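Malonyl-CoA decarboxylase (Rhodopseudomonas palustris, PDB 4KSA) probably catalyses the decarboxylation of malonyl-CoA to acetyl-CoA and carbon dioxide. Local coordinates at residues Gln176-Thr181 against Asn185-Ile190; Arg215-Phe220 against Lys293-Asn298; Ala312-Arg317 against Arg374-Val379; Ser324-Ala329 against Val357-Ala362. All coordinates share one frame; numbering follows the deposited sequence.

Contact 1 of 4, residues Gln176-Thr181 against Asn185-Ile190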
# COMPACT_ATOMS: atom_id res chain seq x y z
N GLN A 176 -7.83 -8.77 10.30
CA GLN A 176 -6.94 -7.69 10.67
C GLN A 176 -6.79 -7.67 12.18
O GLN A 176 -7.76 -7.91 12.90
CB GLN A 176 -7.49 -6.33 10.19
CG GLN A 176 -7.07 -5.97 8.79
CD GLN A 176 -5.56 -5.96 8.65
OE1 GLN A 176 -4.88 -5.18 9.32
NE2 GLN A 176 -5.03 -6.85 7.81
N ARG A 177 -5.59 -7.40 12.66
CA ARG A 177 -5.43 -7.34 14.09
C ARG A 177 -5.96 -5.97 14.45
O ARG A 177 -5.83 -5.04 13.66
CB ARG A 177 -3.97 -7.44 14.51
CG ARG A 177 -3.79 -7.10 15.96
CD ARG A 177 -2.40 -7.38 16.47
NE ARG A 177 -2.24 -6.73 17.76
CZ ARG A 177 -1.15 -6.78 18.51
NH1 ARG A 177 -0.08 -7.46 18.08
NH2 ARG A 177 -1.11 -6.14 19.67
N ILE A 178 -6.58 -5.87 15.61
CA ILE A 178 -7.13 -4.60 16.05
C ILE A 178 -6.36 -4.15 17.28
O ILE A 178 -6.31 -4.85 18.30
CB ILE A 178 -8.63 -4.74 16.36
CG1 ILE A 178 -9.37 -5.10 15.06
CG2 ILE A 178 -9.16 -3.48 17.01
CD1 ILE A 178 -10.85 -5.21 15.21
N ASP A 179 -5.74 -2.99 17.17
CA ASP A 179 -4.96 -2.46 18.26
C ASP A 179 -4.93 -0.95 18.17
O ASP A 179 -5.70 -0.35 17.41
CB ASP A 179 -3.54 -3.04 18.23
CG ASP A 179 -2.83 -2.80 16.92
OD1 ASP A 179 -2.78 -1.63 16.49
OD2 ASP A 179 -2.33 -3.77 16.30
N TRP A 180 -4.02 -0.34 18.93
CA TRP A 180 -3.87 1.10 18.99
C TRP A 180 -3.37 1.71 17.68
O TRP A 180 -3.46 2.94 17.48
CB TRP A 180 -2.91 1.47 20.14
CG TRP A 180 -3.14 2.86 20.66
CD1 TRP A 180 -2.21 3.85 20.80
CD2 TRP A 180 -4.39 3.41 21.09
NE1 TRP A 180 -2.81 4.99 21.29
CE2 TRP A 180 -4.14 4.75 21.47
CE3 TRP A 180 -5.69 2.91 21.19
CZ2 TRP A 180 -5.16 5.59 21.95
CZ3 TRP A 180 -6.70 3.74 21.66
CH2 TRP A 180 -6.42 5.07 22.03
N THR A 181 -2.86 0.88 16.77
CA THR A 181 -2.43 1.42 15.49
C THR A 181 -3.57 1.32 14.50
O THR A 181 -3.41 1.70 13.33
CB THR A 181 -1.23 0.72 14.87
OG1 THR A 181 -1.64 -0.53 14.31
CG2 THR A 181 -0.18 0.50 15.90
N ASN A 185 -11.57 5.75 13.56
CA ASN A 185 -12.94 5.52 13.14
C ASN A 185 -13.35 4.05 13.31
O ASN A 185 -14.49 3.75 13.65
CB ASN A 185 -13.16 6.00 11.70
CG ASN A 185 -12.61 5.05 10.65
OD1 ASN A 185 -11.41 4.75 10.62
ND2 ASN A 185 -13.49 4.58 9.77
N ILE A 186 -12.41 3.14 13.10
CA ILE A 186 -12.73 1.73 13.30
C ILE A 186 -12.74 1.46 14.80
O ILE A 186 -13.61 0.77 15.30
CB ILE A 186 -11.70 0.79 12.64
CG1 ILE A 186 -11.81 0.89 11.10
CG2 ILE A 186 -11.91 -0.64 13.13
CD1 ILE A 186 -10.69 0.20 10.33
N LEU A 187 -11.79 2.04 15.53
CA LEU A 187 -11.75 1.83 16.97
C LEU A 187 -12.99 2.38 17.64
O LEU A 187 -13.44 1.84 18.65
CB LEU A 187 -10.50 2.48 17.58
CG LEU A 187 -9.22 1.67 17.32
CD1 LEU A 187 -8.09 2.35 18.03
CD2 LEU A 187 -9.35 0.23 17.79
N GLU A 188 -13.55 3.44 17.08
CA GLU A 188 -14.75 4.06 17.63
C GLU A 188 -15.90 3.06 17.60
O GLU A 188 -16.61 2.88 18.58
CB GLU A 188 -15.09 5.31 16.83
CG GLU A 188 -16.22 6.16 17.38
CD GLU A 188 -16.21 7.57 16.78
OE1 GLU A 188 -15.73 8.51 17.46
OE2 GLU A 188 -16.67 7.74 15.63
N LYS A 189 -16.06 2.39 16.46
CA LYS A 189 -17.11 1.39 16.33
C LYS A 189 -16.86 0.28 17.33
O LYS A 189 -17.79 -0.21 17.96
CB LYS A 189 -17.12 0.80 14.92
CG LYS A 189 -17.31 1.80 13.79
CD LYS A 189 -17.13 1.09 12.45
CE LYS A 189 -17.06 2.05 11.28
NZ LYS A 189 -18.36 2.68 10.91
N ILE A 190 -15.60 -0.12 17.49
CA ILE A 190 -15.23 -1.19 18.43
C ILE A 190 -15.64 -0.85 19.86
O ILE A 190 -16.00 -1.73 20.63
CB ILE A 190 -13.70 -1.47 18.40
CG1 ILE A 190 -13.30 -2.13 17.08
CG2 ILE A 190 -13.31 -2.37 19.56
CD1 ILE A 190 -13.74 -3.57 16.96

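Contact 2 of 4, residues Arg215-Phe220 against Lys293-Asn298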
# COMPACT_ATOMS: atom_id res chain seq x y z
N ARG A 215 -5.11 -9.75 22.75
CA ARG A 215 -5.08 -9.52 21.31
C ARG A 215 -6.44 -9.77 20.70
O ARG A 215 -6.97 -10.86 20.84
CB ARG A 215 -4.11 -10.48 20.62
CG ARG A 215 -2.68 -10.30 20.98
CD ARG A 215 -1.88 -9.80 19.80
NE ARG A 215 -0.45 -9.97 20.02
CZ ARG A 215 0.19 -9.55 21.11
NH1 ARG A 215 -0.47 -8.92 22.07
NH2 ARG A 215 1.50 -9.75 21.23
N CYS A 216 -7.02 -8.79 20.01
CA CYS A 216 -8.31 -9.02 19.36
C CYS A 216 -8.18 -8.81 17.87
O CYS A 216 -7.38 -8.00 17.41
CB CYS A 216 -9.40 -8.13 19.92
SG CYS A 216 -8.79 -6.55 20.39
N TYR A 217 -8.96 -9.58 17.13
CA TYR A 217 -8.92 -9.52 15.69
C TYR A 217 -10.27 -9.14 15.11
O TYR A 217 -11.30 -9.14 15.80
CB TYR A 217 -8.47 -10.87 15.16
CG TYR A 217 -7.10 -11.23 15.68
CD1 TYR A 217 -5.95 -10.79 15.03
CD2 TYR A 217 -6.94 -11.93 16.88
CE1 TYR A 217 -4.68 -11.03 15.55
CE2 TYR A 217 -5.67 -12.16 17.42
CZ TYR A 217 -4.55 -11.71 16.74
OH TYR A 217 -3.28 -11.89 17.26
N GLY A 218 -10.25 -8.78 13.83
CA GLY A 218 -11.47 -8.40 13.16
C GLY A 218 -11.51 -8.96 11.77
O GLY A 218 -10.46 -9.17 11.15
N PHE A 219 -12.71 -9.24 11.28
CA PHE A 219 -12.89 -9.73 9.92
C PHE A 219 -13.58 -8.62 9.14
O PHE A 219 -14.63 -8.12 9.54
CB PHE A 219 -13.70 -11.01 9.91
CG PHE A 219 -12.89 -12.23 10.24
CD1 PHE A 219 -12.07 -12.80 9.27
CD2 PHE A 219 -12.89 -12.75 11.53
CE1 PHE A 219 -11.26 -13.89 9.60
CE2 PHE A 219 -12.08 -13.83 11.85
CZ PHE A 219 -11.26 -14.40 10.89
N PHE A 220 -12.96 -8.23 8.04
CA PHE A 220 -13.48 -7.15 7.23
C PHE A 220 -13.80 -7.64 5.84
O PHE A 220 -13.14 -8.54 5.32
CB PHE A 220 -12.45 -6.02 7.12
CG PHE A 220 -12.16 -5.33 8.43
CD1 PHE A 220 -12.79 -4.14 8.76
CD2 PHE A 220 -11.30 -5.91 9.36
CE1 PHE A 220 -12.60 -3.53 10.01
CE2 PHE A 220 -11.10 -5.30 10.63
CZ PHE A 220 -11.76 -4.11 10.95
N LYS A 293 0.03 -17.84 15.49
CA LYS A 293 1.20 -18.70 15.41
C LYS A 293 2.38 -18.06 14.70
O LYS A 293 3.52 -18.15 15.16
CB LYS A 293 0.84 -20.02 14.73
CG LYS A 293 1.97 -21.04 14.75
CD LYS A 293 1.59 -22.31 14.00
CE LYS A 293 1.26 -22.01 12.54
NZ LYS A 293 1.23 -23.25 11.71
N ARG A 294 2.13 -17.40 13.57
CA ARG A 294 3.24 -16.80 12.85
C ARG A 294 3.81 -15.59 13.58
O ARG A 294 4.99 -15.27 13.43
CB ARG A 294 2.83 -16.43 11.43
CG ARG A 294 2.13 -15.11 11.30
CD ARG A 294 2.30 -14.57 9.89
NE ARG A 294 1.58 -13.31 9.72
CZ ARG A 294 1.77 -12.23 10.47
NH1 ARG A 294 2.68 -12.25 11.45
NH2 ARG A 294 1.06 -11.13 10.25
N GLU A 295 2.99 -14.90 14.35
CA GLU A 295 3.50 -13.76 15.10
C GLU A 295 4.24 -14.25 16.35
O GLU A 295 5.33 -13.77 16.66
CB GLU A 295 2.38 -12.80 15.52
CG GLU A 295 2.89 -11.74 16.50
CD GLU A 295 1.82 -11.16 17.40
OE1 GLU A 295 2.19 -10.47 18.38
OE2 GLU A 295 0.62 -11.38 17.13
N LEU A 296 3.62 -15.19 17.07
CA LEU A 296 4.20 -15.75 18.30
C LEU A 296 4.29 -17.27 18.23
O LEU A 296 3.43 -17.97 18.77
CB LEU A 296 3.35 -15.37 19.52
CG LEU A 296 2.97 -13.91 19.77
CD1 LEU A 296 2.00 -13.84 20.94
CD2 LEU A 296 4.21 -13.09 20.04
N PRO A 297 5.34 -17.81 17.58
CA PRO A 297 5.52 -19.26 17.45
C PRO A 297 5.68 -19.95 18.80
O PRO A 297 5.74 -21.18 18.87
CB PRO A 297 6.77 -19.38 16.58
CG PRO A 297 7.55 -18.14 16.96
CD PRO A 297 6.48 -17.08 17.00
N ASN A 298 5.76 -19.14 19.85
CA ASN A 298 5.91 -19.60 21.23
C ASN A 298 4.58 -20.03 21.85
O ASN A 298 4.47 -20.15 23.07
CB ASN A 298 6.52 -18.47 22.07
CG ASN A 298 5.78 -17.15 21.92
OD1 ASN A 298 5.66 -16.62 20.81
ND2 ASN A 298 5.28 -16.61 23.03

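Contact 3 of 4, residues Ala312-Arg317 against Arg374-Val379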
# COMPACT_ATOMS: atom_id res chain seq x y z
N ALA A 312 -29.20 -24.08 29.90
CA ALA A 312 -30.22 -23.89 30.92
C ALA A 312 -31.61 -24.14 30.36
O ALA A 312 -32.42 -24.88 30.95
CB ALA A 312 -30.13 -22.48 31.48
N LYS A 313 -31.90 -23.53 29.22
CA LYS A 313 -33.20 -23.68 28.59
C LYS A 313 -33.47 -25.15 28.30
O LYS A 313 -34.57 -25.65 28.54
CB LYS A 313 -33.26 -22.88 27.28
CG LYS A 313 -32.80 -21.41 27.40
CD LYS A 313 -33.37 -20.57 26.25
CE LYS A 313 -32.75 -19.16 26.17
NZ LYS A 313 -31.42 -19.14 25.46
N TRP A 314 -32.46 -25.83 27.78
CA TRP A 314 -32.59 -27.24 27.45
C TRP A 314 -32.86 -28.09 28.69
O TRP A 314 -33.73 -28.95 28.66
CB TRP A 314 -31.32 -27.75 26.77
CG TRP A 314 -31.35 -29.22 26.49
CD1 TRP A 314 -31.97 -29.84 25.45
CD2 TRP A 314 -30.72 -30.25 27.25
NE1 TRP A 314 -31.78 -31.20 25.52
CE2 TRP A 314 -31.02 -31.48 26.62
CE3 TRP A 314 -29.95 -30.26 28.43
CZ2 TRP A 314 -30.55 -32.71 27.10
CZ3 TRP A 314 -29.49 -31.48 28.91
CH2 TRP A 314 -29.80 -32.69 28.25
N LEU A 315 -32.10 -27.84 29.76
CA LEU A 315 -32.23 -28.58 31.02
C LEU A 315 -33.63 -28.44 31.59
O LEU A 315 -34.18 -29.39 32.13
CB LEU A 315 -31.21 -28.08 32.05
CG LEU A 315 -31.12 -28.87 33.36
CD1 LEU A 315 -30.77 -30.32 33.04
CD2 LEU A 315 -30.06 -28.25 34.28
N LYS A 316 -34.18 -27.24 31.46
CA LYS A 316 -35.53 -26.91 31.92
C LYS A 316 -36.50 -27.85 31.22
O LYS A 316 -37.28 -28.55 31.85
CB LYS A 316 -35.85 -25.46 31.53
CG LYS A 316 -37.32 -25.11 31.50
CD LYS A 316 -37.91 -24.98 32.89
CE LYS A 316 -39.34 -24.43 32.83
NZ LYS A 316 -40.09 -24.58 34.12
N ARG A 317 -36.43 -27.85 29.90
CA ARG A 317 -37.27 -28.70 29.07
C ARG A 317 -37.14 -30.17 29.45
O ARG A 317 -38.10 -30.93 29.40
CB ARG A 317 -36.89 -28.49 27.61
CG ARG A 317 -37.74 -29.22 26.59
CD ARG A 317 -37.14 -29.03 25.20
NE ARG A 317 -36.62 -27.67 25.04
CZ ARG A 317 -35.47 -27.37 24.42
NH1 ARG A 317 -34.73 -28.34 23.90
NH2 ARG A 317 -35.05 -26.11 24.36
N ARG A 374 -28.35 -30.56 13.54
CA ARG A 374 -27.09 -29.98 13.98
C ARG A 374 -27.05 -29.84 15.49
O ARG A 374 -28.08 -29.70 16.15
CB ARG A 374 -26.90 -28.59 13.36
CG ARG A 374 -27.25 -28.46 11.88
CD ARG A 374 -26.61 -27.22 11.27
NE ARG A 374 -25.37 -27.54 10.54
CZ ARG A 374 -24.27 -28.07 11.07
NH1 ARG A 374 -24.19 -28.36 12.36
NH2 ARG A 374 -23.22 -28.32 10.29
N PRO A 375 -25.84 -29.88 16.06
CA PRO A 375 -25.78 -29.72 17.51
C PRO A 375 -26.62 -28.52 17.93
O PRO A 375 -26.46 -27.42 17.42
CB PRO A 375 -24.28 -29.56 17.79
CG PRO A 375 -23.65 -29.34 16.42
CD PRO A 375 -24.50 -30.14 15.51
N LEU A 376 -27.53 -28.76 18.86
CA LEU A 376 -28.45 -27.76 19.37
C LEU A 376 -27.79 -26.48 19.91
O LEU A 376 -28.29 -25.38 19.67
CB LEU A 376 -29.31 -28.40 20.46
CG LEU A 376 -30.60 -27.78 20.98
CD1 LEU A 376 -30.94 -28.56 22.23
CD2 LEU A 376 -30.48 -26.29 21.31
N ASP A 377 -26.69 -26.60 20.64
CA ASP A 377 -26.05 -25.40 21.18
C ASP A 377 -25.39 -24.58 20.09
O ASP A 377 -24.49 -25.06 19.39
CB ASP A 377 -25.00 -25.76 22.24
CG ASP A 377 -24.22 -24.53 22.75
OD1 ASP A 377 -24.80 -23.67 23.45
OD2 ASP A 377 -23.01 -24.43 22.44
N PRO A 378 -25.83 -23.33 19.93
CA PRO A 378 -25.29 -22.41 18.92
C PRO A 378 -23.77 -22.18 18.95
O PRO A 378 -23.14 -22.05 17.90
CB PRO A 378 -26.09 -21.13 19.17
CG PRO A 378 -26.47 -21.24 20.63
CD PRO A 378 -26.87 -22.68 20.73
N VAL A 379 -23.17 -22.11 20.15
CA VAL A 379 -21.73 -21.88 20.24
C VAL A 379 -20.95 -23.14 19.88
O VAL A 379 -19.80 -23.07 19.44
CB VAL A 379 -21.32 -21.41 21.65
CG1 VAL A 379 -19.84 -21.33 21.74
CG2 VAL A 379 -21.90 -20.07 21.93

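Contact 4 of 4, residues Ser324-Ala329 against Val357-Ala362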
# COMPACT_ATOMS: atom_id res chain seq x y z
N SER A 324 -38.55 -37.65 30.84
CA SER A 324 -37.16 -37.41 30.46
C SER A 324 -36.36 -38.69 30.18
O SER A 324 -36.43 -39.67 30.93
CB SER A 324 -36.45 -36.60 31.54
OG SER A 324 -35.06 -36.54 31.29
N THR A 325 -35.60 -38.66 29.10
CA THR A 325 -34.79 -39.80 28.69
C THR A 325 -33.83 -40.26 29.79
O THR A 325 -33.75 -41.45 30.08
CB THR A 325 -33.95 -39.46 27.42
OG1 THR A 325 -34.77 -38.76 26.46
CG2 THR A 325 -33.38 -40.75 26.79
N LEU A 326 -33.09 -39.34 30.39
CA LEU A 326 -32.16 -39.72 31.44
C LEU A 326 -32.16 -38.80 32.64
O LEU A 326 -31.27 -37.96 32.83
CB LEU A 326 -30.72 -39.87 30.92
CG LEU A 326 -29.78 -40.62 31.88
CD1 LEU A 326 -29.52 -42.04 31.35
CD2 LEU A 326 -28.46 -39.86 32.05
N LEU A 327 -33.19 -38.97 33.45
CA LEU A 327 -33.37 -38.24 34.69
C LEU A 327 -34.12 -39.21 35.59
O LEU A 327 -35.35 -39.34 35.49
CB LEU A 327 -34.21 -36.98 34.49
CG LEU A 327 -33.51 -35.75 33.93
CD1 LEU A 327 -34.44 -34.55 34.04
CD2 LEU A 327 -32.21 -35.50 34.69
N ASP A 328 -33.37 -39.93 36.42
CA ASP A 328 -33.97 -40.87 37.35
C ASP A 328 -34.40 -40.11 38.61
O ASP A 328 -34.19 -38.89 38.71
CB ASP A 328 -32.99 -42.00 37.70
CG ASP A 328 -31.67 -41.50 38.27
OD1 ASP A 328 -31.68 -40.55 39.09
OD2 ASP A 328 -30.61 -42.07 37.92
N ALA A 329 -35.01 -40.81 39.56
CA ALA A 329 -35.45 -40.17 40.79
C ALA A 329 -34.34 -39.37 41.49
O ALA A 329 -34.56 -38.26 41.96
CB ALA A 329 -36.04 -41.23 41.73
N VAL A 357 -24.72 -32.67 36.64
CA VAL A 357 -24.77 -31.67 35.59
C VAL A 357 -23.83 -31.98 34.43
O VAL A 357 -24.27 -32.13 33.29
CB VAL A 357 -24.48 -30.26 36.14
CG1 VAL A 357 -24.20 -29.31 35.01
CG2 VAL A 357 -25.67 -29.77 36.91
N LEU A 358 -22.54 -32.10 34.72
CA LEU A 358 -21.57 -32.40 33.67
C LEU A 358 -22.01 -33.56 32.81
O LEU A 358 -21.74 -33.60 31.61
CB LEU A 358 -20.20 -32.72 34.28
CG LEU A 358 -19.52 -31.56 35.00
CD1 LEU A 358 -18.18 -32.00 35.53
CD2 LEU A 358 -19.37 -30.40 34.04
N GLN A 359 -22.68 -34.53 33.41
CA GLN A 359 -23.12 -35.68 32.65
C GLN A 359 -24.33 -35.35 31.77
O GLN A 359 -24.51 -35.93 30.71
CB GLN A 359 -23.47 -36.83 33.59
CG GLN A 359 -23.75 -38.13 32.87
CD GLN A 359 -24.44 -39.12 33.76
OE1 GLN A 359 -23.89 -39.56 34.78
NE2 GLN A 359 -25.68 -39.49 33.38
N LEU A 360 -25.16 -34.42 32.23
CA LEU A 360 -26.31 -34.01 31.45
C LEU A 360 -25.79 -33.15 30.30
O LEU A 360 -26.25 -33.25 29.15
CB LEU A 360 -27.28 -33.20 32.31
CG LEU A 360 -28.13 -34.02 33.27
CD1 LEU A 360 -28.93 -33.10 34.18
CD2 LEU A 360 -29.05 -34.92 32.45
N ALA A 361 -24.81 -32.31 30.61
CA ALA A 361 -24.21 -31.43 29.62
C ALA A 361 -23.68 -32.27 28.46
O ALA A 361 -23.86 -31.92 27.30
CB ALA A 361 -23.10 -30.63 30.24
N ALA A 362 -23.04 -33.39 28.77
CA ALA A 362 -22.49 -34.26 27.74
C ALA A 362 -23.55 -34.78 26.77
O ALA A 362 -23.33 -34.82 25.56
CB ALA A 362 -21.76 -35.43 28.39

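Contact 1 of 4, residues Gln176-Thr181 against Asn185-Ile190
Ile178 and Leu187 carry this contact. Their branches slide past each other in opposite directions, with Ile178 CG2 3.8 Å from Leu187 CD2. In Ile178 CG2 stands anti to the backbone N, and CG1 (chi1 -64°) sends the other branch to a second partner. That branch meets Ile190 tip to tip, at 3.8 Å between Ile178 CD1 and Ile190 CD1. Both Leu187 methyls, CD1 and CD2, lie 3.7 Å from Asp179 O. These buried apolar groups form the tight part.

The other side is looser and polar. The Trp180 ring crosses Leu187 at about a right angle, with CE3 4.0 Å from Leu187 CD1. Its NE1 bonds to Glu188 of the second subunit. Asp179 points away from the helix at its CB, and its carboxylate closes an Asx turn, OD1 accepting from Thr181 N. Thr181 OG1 gives a second bond to Asp179 OD1, on the syn lone pair of that oxygen.

Strand 174-178 is outermost in the sheet of this chain and is joined to helix 184-193 by a short turn. Phe231 of strand 230-237 lies against Ile178 and Ile190, while Trp202 and Leu205 of helix 202-209 pack on Leu187.

Contact 2 of 4, residues Arg215-Phe220 against Lys293-Asn298
Arg215 lays the edge of its guanidinium group against the carboxylate of Glu295. The two side chains come from opposite directions, and their flat ends lie nearly coplanar, with planes 14° apart. The grip is side-on and falls on one oxygen. Arg215 NE gives a hydrogen bond to Glu295 OE1 at 3.1 Å, and Arg215 NH2 gives another to Glu295 OE1 at 3.0 Å. Both belong to a salt bridge. The NE bond uses the syn lone pair of OE1. The NH2 bond reaches the syn side too, but 20° out of the carboxylate plane. Glu295 OE2 takes a weak bond from Arg215 NE, at 3.4 Å. The arginine chain bends at chi2 (-113°), whereas the glutamate runs extended beyond CG to meet it.

Glu295 is the last residue of helix 284-295, and Leu296 is the first to leave helical geometry. This helix links strands 262-270 and 301-304, which are parallel neighbours, so it is the helix of a beta-alpha-beta crossover. The salt bridge ties its C-terminal end to strand 214-220 of the same sheet.

The Tyr217 hydroxyl lies near the carboxylate, OH 3.9 Å from Glu295 OE2, too far for a hydrogen bond. The phenol ring is steeply turned against the carboxylate plane. It packs on Val288 and Ile292 of the helix. Leu296 CD1 adds a methyl 4.1 Å from Arg215 NH2. Arg177 of the edge strand forms a long, weak ion pair with Glu295, so a second positive charge stands near this carboxylate. Arg215 NH1 has a further weak bond, to Pro212 O.

Contact 3 of 4, residues Ala312-Arg317 against Arg374-Val379
Leu376 puts one methyl, CD1, against two side chains of helix 311-320. The first is Trp314, where the indole CD1 lies 3.6 Å from Leu376 CD1. The approach to the ring is oblique. The second is Arg317, whose NH1 lies 4.1 Å from the same methyl. Here the methyl sits at the guanidinium edge, near its plane. Leu376 and Arg317 slide past each other in opposite directions. Trp314 and Arg317 are three residues apart, so both project from one side of the helix. The arginine chain bends at chi3 (-39°) and brings its guanidinium back, with one face near Trp314 CA.

Further out, Tyr364 of helix 347-367 touches both Leu376 and the Trp314 ring, whose plane is about 40° from its own. The next residue, Asp377, is the N-cap of helix 378-385. Its OD2 accepts a weak bond from Ala380 N, and its OD1 pairs weakly with the Tyr364 hydroxyl. These weak bonds lie next to Leu376 in the chain.

This is a small surface contact, with Arg317 exposed. It joins helix 311-320 to the loop leading into helix 378-385, with helix 347-367 packed alongside both.

Contact 4 of 4, residues Ser324-Ala329 against Val357-Ala362
A loop between helices 311-320 and 329-335 packs against helix 347-367 here, and two successive leucines of the loop meet two successive residues of the helix. Leu327 is the buried half. Its CD2 lies 3.9 Å from Leu360 CD2 and 4.1 Å from Leu360 CD1, and the side chains cross at about a right angle. Leu360 CG is anti to the carbonyl carbon (chi1 -77°), which swings both methyls round to the loop. Its CD2 also touches the backbone, 3.8 Å from Leu326 O.

The loop closes against three helices. Leu335 of helix 329-335 packs on both Leu327 and Leu360, and Leu315 of helix 311-320 lies on Leu360 as well. The loop ends at Asp328, the N-cap of helix 329-335, whose OD1 accepts a bond from Ala331 N.

The other half is nearer the solvent, with Leu326 exposed. Leu326 CD2 meets Gln359 NE2, a methyl against an amide nitrogen, not a hydrogen bond, whose close spacing is doubtful at this resolution. The glutamine runs extended beyond CG (chi2 -164°) to get there. Pro445, near the C-terminus, touches Leu326. At the start of the loop, Glu318 accepts a bond from Ser324 OG.

How the contacts relate
The four contacts form two pairs within the C-terminal domain of the family. Contacts 1 and 2 lie 14 Å apart between centres and share the seven-stranded mixed sheet. Strands 174-178 and 214-220 are neighbours there, joined by backbone bonds such as Gln176 N to Gly218 O. Contacts 3 and 4 lie 13 Å apart between centres and meet where the Trp314 ring comes against the backbone of Leu360. Along the chain, contact 1 closes before contact 2, and both precede the other pair; contact 4 opens and closes between the two segments of contact 3. Contacts 1 and 4 are 44 Å apart between centres. One pair thus attaches helices to the sheet, and the other joins helices and loops near strand 389-394, at its other edge.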